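Local structure of putative phosphatase (Clostridium difficile, 3SD7) at residues A[119-124]-A[234-239]; A[170-175]-A[201-206]. The protein is a putative phosphatase of the haloacid dehalogenase-like hydrolase family, which probably hydrolyses phosphate-containing substrates. All blocks are in the same frame, centred on the assembly; numbering follows the deposited sequence.

Contact 1. Residues A[119-124]-A[234-239]; sequences LEMLYK and SIKDIL
Leu122 and Leu239 form the buried half of a helix-to-helix contact, and Met121 and Lys236 form its partly exposed half. The fold is the three-layered alpha/beta/alpha (Rossmann-like) core of the haloacid dehalogenase family, and the two helices, 115-124 and the C-terminal 235-239, lie side by side over the parallel sheet. No hydrogen bond joins the two segments, so this pairing rests on side-chain packing.

The apolar part is a leucine pair. Leu239 sets out from its backbone toward helix 115-124; Leu122 does not, and it is its forked end that closes the distance. Leu122 CD2 rests on Leu239 CB at 3.8 Å. Leu122 CD1 and CD2 each also lie 4.1 Å from Leu239 CD1, one of that residue's two methyls. Beneath the pair is the central strand 31-34, where Leu122 touches Phe34 and Leu239 touches Val32.

The mixed part joins a thioether to the aliphatic stem of a lysine. Met121 runs out extended until its last torsion (chi3 56°) bends the CE methyl over toward the lysine chain. The two side chains cross obliquely, with Met121 SD 3.8 Å from Lys236 CD. Only methylenes of Lys236 take part here; its ammonium forms a salt bridge with Glu233, and its chain also lies on Glu117 and Ile118.

Within the short C-terminal helix, Ile235 O accepts from both Ile238 N and Leu239 N in the turn that carries Leu239. The closest approach of the whole contact is Met121 CE to Lys236 CD, at 3.6 Å.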
# COMPACT_ATOMS: atom_id res chain seq x y z
N LEU A 119 7.38 14.07 -1.54
CA LEU A 119 8.43 13.18 -2.07
C LEU A 119 9.56 14.01 -2.68
O LEU A 119 10.72 13.72 -2.44
CB LEU A 119 7.90 12.21 -3.10
CG LEU A 119 6.89 11.22 -2.53
CD1 LEU A 119 6.32 10.39 -3.66
CD2 LEU A 119 7.51 10.31 -1.45
N GLU A 120 9.20 15.03 -3.47
CA GLU A 120 10.18 15.93 -4.11
C GLU A 120 11.02 16.63 -3.01
O GLU A 120 12.24 16.72 -3.12
CB GLU A 120 9.46 16.97 -4.98
CG GLU A 120 8.87 16.38 -6.28
CD GLU A 120 7.97 17.34 -7.08
OE1 GLU A 120 7.53 18.41 -6.60
OE2 GLU A 120 7.68 16.98 -8.24
N MET A 121 10.37 17.08 -1.94
CA MET A 121 11.07 17.74 -0.84
C MET A 121 12.06 16.81 -0.14
O MET A 121 13.20 17.19 0.16
CB MET A 121 10.07 18.34 0.14
CG MET A 121 9.32 19.52 -0.46
SD MET A 121 8.02 20.08 0.65
CE MET A 121 9.01 20.38 2.10
N LEU A 122 11.63 15.59 0.12
CA LEU A 122 12.50 14.61 0.76
C LEU A 122 13.71 14.27 -0.13
O LEU A 122 14.85 14.19 0.32
CB LEU A 122 11.71 13.34 1.07
CG LEU A 122 10.57 13.48 2.09
CD1 LEU A 122 9.74 12.16 2.13
CD2 LEU A 122 11.11 13.82 3.45
N TYR A 123 13.42 14.01 -1.40
CA TYR A 123 14.46 13.66 -2.36
C TYR A 123 15.49 14.77 -2.51
O TYR A 123 16.70 14.49 -2.57
CB TYR A 123 13.79 13.38 -3.67
CG TYR A 123 14.71 12.85 -4.74
CD1 TYR A 123 15.04 11.52 -4.77
CD2 TYR A 123 15.21 13.68 -5.71
CE1 TYR A 123 15.85 11.00 -5.76
CE2 TYR A 123 16.03 13.18 -6.72
CZ TYR A 123 16.33 11.82 -6.72
OH TYR A 123 17.15 11.29 -7.70
N LYS A 124 15.03 16.01 -2.58
CA LYS A 124 15.92 17.14 -2.75
C LYS A 124 16.77 17.38 -1.51
O LYS A 124 17.81 18.03 -1.59
CB LYS A 124 15.15 18.35 -3.20
CG LYS A 124 16.08 19.53 -3.48
CD LYS A 124 15.62 20.40 -4.58
CE LYS A 124 15.69 19.74 -5.91
NZ LYS A 124 15.42 20.78 -6.89
N SER A 234 1.64 16.77 7.01
CA SER A 234 2.26 16.56 8.32
C SER A 234 3.48 15.63 8.30
O SER A 234 4.26 15.64 9.25
CB SER A 234 1.23 16.05 9.33
OG SER A 234 0.31 17.07 9.62
N ILE A 235 3.63 14.81 7.26
CA ILE A 235 4.82 13.95 7.13
C ILE A 235 6.12 14.81 7.14
O ILE A 235 7.11 14.43 7.77
CB ILE A 235 4.73 13.07 5.86
CG1 ILE A 235 3.61 12.04 6.05
CG2 ILE A 235 6.06 12.36 5.58
CD1 ILE A 235 3.24 11.25 4.82
N LYS A 236 6.06 15.98 6.49
CA LYS A 236 7.19 16.94 6.43
C LYS A 236 7.70 17.35 7.80
O LYS A 236 8.90 17.57 8.00
CB LYS A 236 6.77 18.27 5.78
CG LYS A 236 6.24 18.22 4.37
CD LYS A 236 5.95 19.64 3.85
CE LYS A 236 4.98 20.40 4.73
NZ LYS A 236 4.46 21.63 4.06
N ASP A 237 6.78 17.53 8.74
CA ASP A 237 7.10 18.01 10.07
C ASP A 237 7.92 17.00 10.87
O ASP A 237 8.66 17.38 11.78
CB ASP A 237 5.81 18.38 10.83
CG ASP A 237 4.94 19.37 10.06
OD1 ASP A 237 5.46 20.11 9.20
OD2 ASP A 237 3.72 19.42 10.33
N ILE A 238 7.78 15.71 10.53
CA ILE A 238 8.49 14.62 11.20
C ILE A 238 9.81 14.29 10.49
O ILE A 238 10.83 14.05 11.13
CB ILE A 238 7.61 13.34 11.21
CG1 ILE A 238 6.36 13.58 12.07
CG2 ILE A 238 8.38 12.13 11.74
CD1 ILE A 238 5.40 12.48 11.98
N LEU A 239 9.78 14.32 9.17
CA LEU A 239 10.95 13.91 8.40
C LEU A 239 11.93 15.01 8.07
O LEU A 239 13.10 14.72 7.83
CB LEU A 239 10.49 13.22 7.14
CG LEU A 239 9.66 11.99 7.40
CD1 LEU A 239 9.25 11.30 6.08
CD2 LEU A 239 10.41 11.01 8.34

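Contact 2. Residues A[170-175]-A[201-206]; sequences EVIQYV and KKIGID
With chi1 at -68°, Ile172 carries its CG2 methyl on the side away from its own backbone N, and this branch, not the longer CG1 arm, meets the other segment. Ile203 folds its CG1 arm back (chi2 -58°), which sends CD1 to Gln173, while the CD1 of Ile205 arrives at Ile172.

The Ile172 CG2 methyl is thus shared: Ile203 CG1 lies 3.9 Å from Ile172 CG2, and Ile205 CD1 touches that same CG2 at an equal 3.9 Å. Ile203 meets a second neighbour along helix 168-179, its CD1 standing 4.0 Å from Gln173 CB, with the rest of the Gln173 side chain beside the isoleucine at the more open border. No hydrogen bond links the segments, and branched aliphatic groups make up the buried centre.

Between Ile203 and Ile205 the chain turns: Gly204, with positive phi, is the C-prime residue of a Schellman motif that ends helix 194-203, its N making a weak hydrogen bond to Lys201 O, and the chain continues into strand 206-210.

The two helices lie together on one side of the sheet: Ile172 rests on Ala132 and Met189, Ile205 on Val187 and Met189, and Ile203 reaches Asn169 and Leu176 of helix 168-179.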
# COMPACT_ATOMS: atom_id res chain seq x y z
N GLU A 170 9.33 -8.91 5.88
CA GLU A 170 10.18 -9.51 4.85
C GLU A 170 10.54 -8.56 3.73
O GLU A 170 11.68 -8.52 3.28
CB GLU A 170 9.49 -10.74 4.26
CG GLU A 170 9.22 -11.81 5.29
CD GLU A 170 8.80 -13.11 4.66
OE1 GLU A 170 8.58 -13.13 3.42
OE2 GLU A 170 8.69 -14.11 5.40
N VAL A 171 9.56 -7.77 3.30
CA VAL A 171 9.82 -6.83 2.24
C VAL A 171 10.64 -5.62 2.77
O VAL A 171 11.51 -5.11 2.08
CB VAL A 171 8.51 -6.48 1.49
CG1 VAL A 171 7.53 -5.70 2.35
CG2 VAL A 171 8.82 -5.77 0.25
N ILE A 172 10.40 -5.21 4.02
CA ILE A 172 11.18 -4.15 4.66
C ILE A 172 12.64 -4.58 4.77
O ILE A 172 13.55 -3.85 4.38
CB ILE A 172 10.64 -3.80 6.07
CG1 ILE A 172 9.27 -3.13 5.96
CG2 ILE A 172 11.60 -2.85 6.78
CD1 ILE A 172 8.55 -2.92 7.32
N GLN A 173 12.87 -5.78 5.27
CA GLN A 173 14.23 -6.28 5.39
C GLN A 173 14.91 -6.37 4.03
O GLN A 173 16.08 -6.01 3.89
CB GLN A 173 14.26 -7.65 6.05
CG GLN A 173 15.67 -8.14 6.33
CD GLN A 173 16.39 -7.27 7.36
OE1 GLN A 173 17.41 -6.64 7.07
NE2 GLN A 173 15.83 -7.20 8.54
N TYR A 174 14.19 -6.87 3.03
CA TYR A 174 14.74 -7.01 1.68
C TYR A 174 15.25 -5.68 1.14
O TYR A 174 16.35 -5.58 0.64
CB TYR A 174 13.70 -7.62 0.71
CG TYR A 174 14.16 -7.62 -0.74
CD1 TYR A 174 15.09 -8.55 -1.20
CD2 TYR A 174 13.69 -6.69 -1.64
CE1 TYR A 174 15.53 -8.53 -2.53
CE2 TYR A 174 14.13 -6.67 -2.96
CZ TYR A 174 15.03 -7.57 -3.39
OH TYR A 174 15.45 -7.52 -4.72
N VAL A 175 14.45 -4.62 1.30
CA VAL A 175 14.79 -3.35 0.73
C VAL A 175 15.93 -2.67 1.50
O VAL A 175 16.80 -2.05 0.91
CB VAL A 175 13.46 -2.55 0.48
CG1 VAL A 175 13.11 -1.71 1.69
CG2 VAL A 175 13.55 -1.78 -0.76
N LYS A 201 8.32 -2.71 13.61
CA LYS A 201 8.74 -3.14 14.94
C LYS A 201 9.53 -4.45 14.91
O LYS A 201 10.50 -4.60 15.67
CB LYS A 201 7.54 -3.18 15.90
CG LYS A 201 7.05 -1.80 16.22
CD LYS A 201 5.96 -1.77 17.26
CE LYS A 201 5.62 -0.34 17.58
NZ LYS A 201 4.99 -0.18 18.89
N LYS A 202 9.17 -5.36 14.02
CA LYS A 202 9.90 -6.62 13.90
C LYS A 202 11.34 -6.40 13.42
O LYS A 202 12.26 -7.12 13.81
CB LYS A 202 9.19 -7.61 12.98
CG LYS A 202 7.97 -8.27 13.58
CD LYS A 202 7.28 -9.16 12.56
CE LYS A 202 6.03 -9.81 13.14
NZ LYS A 202 5.21 -10.45 12.05
N ILE A 203 11.53 -5.37 12.60
CA ILE A 203 12.81 -5.03 12.04
C ILE A 203 13.61 -4.11 12.96
O ILE A 203 14.84 -4.05 12.87
CB ILE A 203 12.61 -4.37 10.64
CG1 ILE A 203 11.90 -5.36 9.71
CG2 ILE A 203 13.95 -3.92 10.05
CD1 ILE A 203 12.64 -6.69 9.53
N GLY A 204 12.93 -3.41 13.86
CA GLY A 204 13.59 -2.52 14.80
C GLY A 204 13.79 -1.11 14.27
O GLY A 204 14.80 -0.47 14.55
N ILE A 205 12.84 -0.63 13.49
CA ILE A 205 12.87 0.72 12.97
C ILE A 205 11.63 1.50 13.42
O ILE A 205 10.58 0.91 13.78
CB ILE A 205 13.01 0.77 11.42
CG1 ILE A 205 11.84 0.07 10.73
CG2 ILE A 205 14.33 0.07 10.98
CD1 ILE A 205 11.90 0.18 9.21
N ASP A 206 11.76 2.82 13.40
CA ASP A 206 10.68 3.73 13.73
C ASP A 206 9.58 3.68 12.66
O ASP A 206 9.77 3.12 11.56
CB ASP A 206 11.21 5.17 13.90
CG ASP A 206 11.99 5.36 15.22
OD1 ASP A 206 12.01 4.44 16.06
OD2 ASP A 206 12.56 6.46 15.42

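Overall arrangement
From the N terminus, the chain first lays down the central strand 31-34 and later reaches helix 115-124. From there, 109 residues pass before contact 1 closes the loop with the last helix. Inside that loop, contact 2 closes a much shorter one of 25 residues, which holds strand 187-191 and Asp192, a sodium ligand together with Asp37. The contacts are therefore nested, not crossed. The centres of contact 1 and contact 2 lie about 21 Å apart. The nearest atoms of contact 1 and contact 2 are about 8 Å apart, without touching. Contact 1 joins the C-terminal helix to helix 115-124 on one face of the parallel sheet, while contact 2 joins consecutive helices on the opposite face.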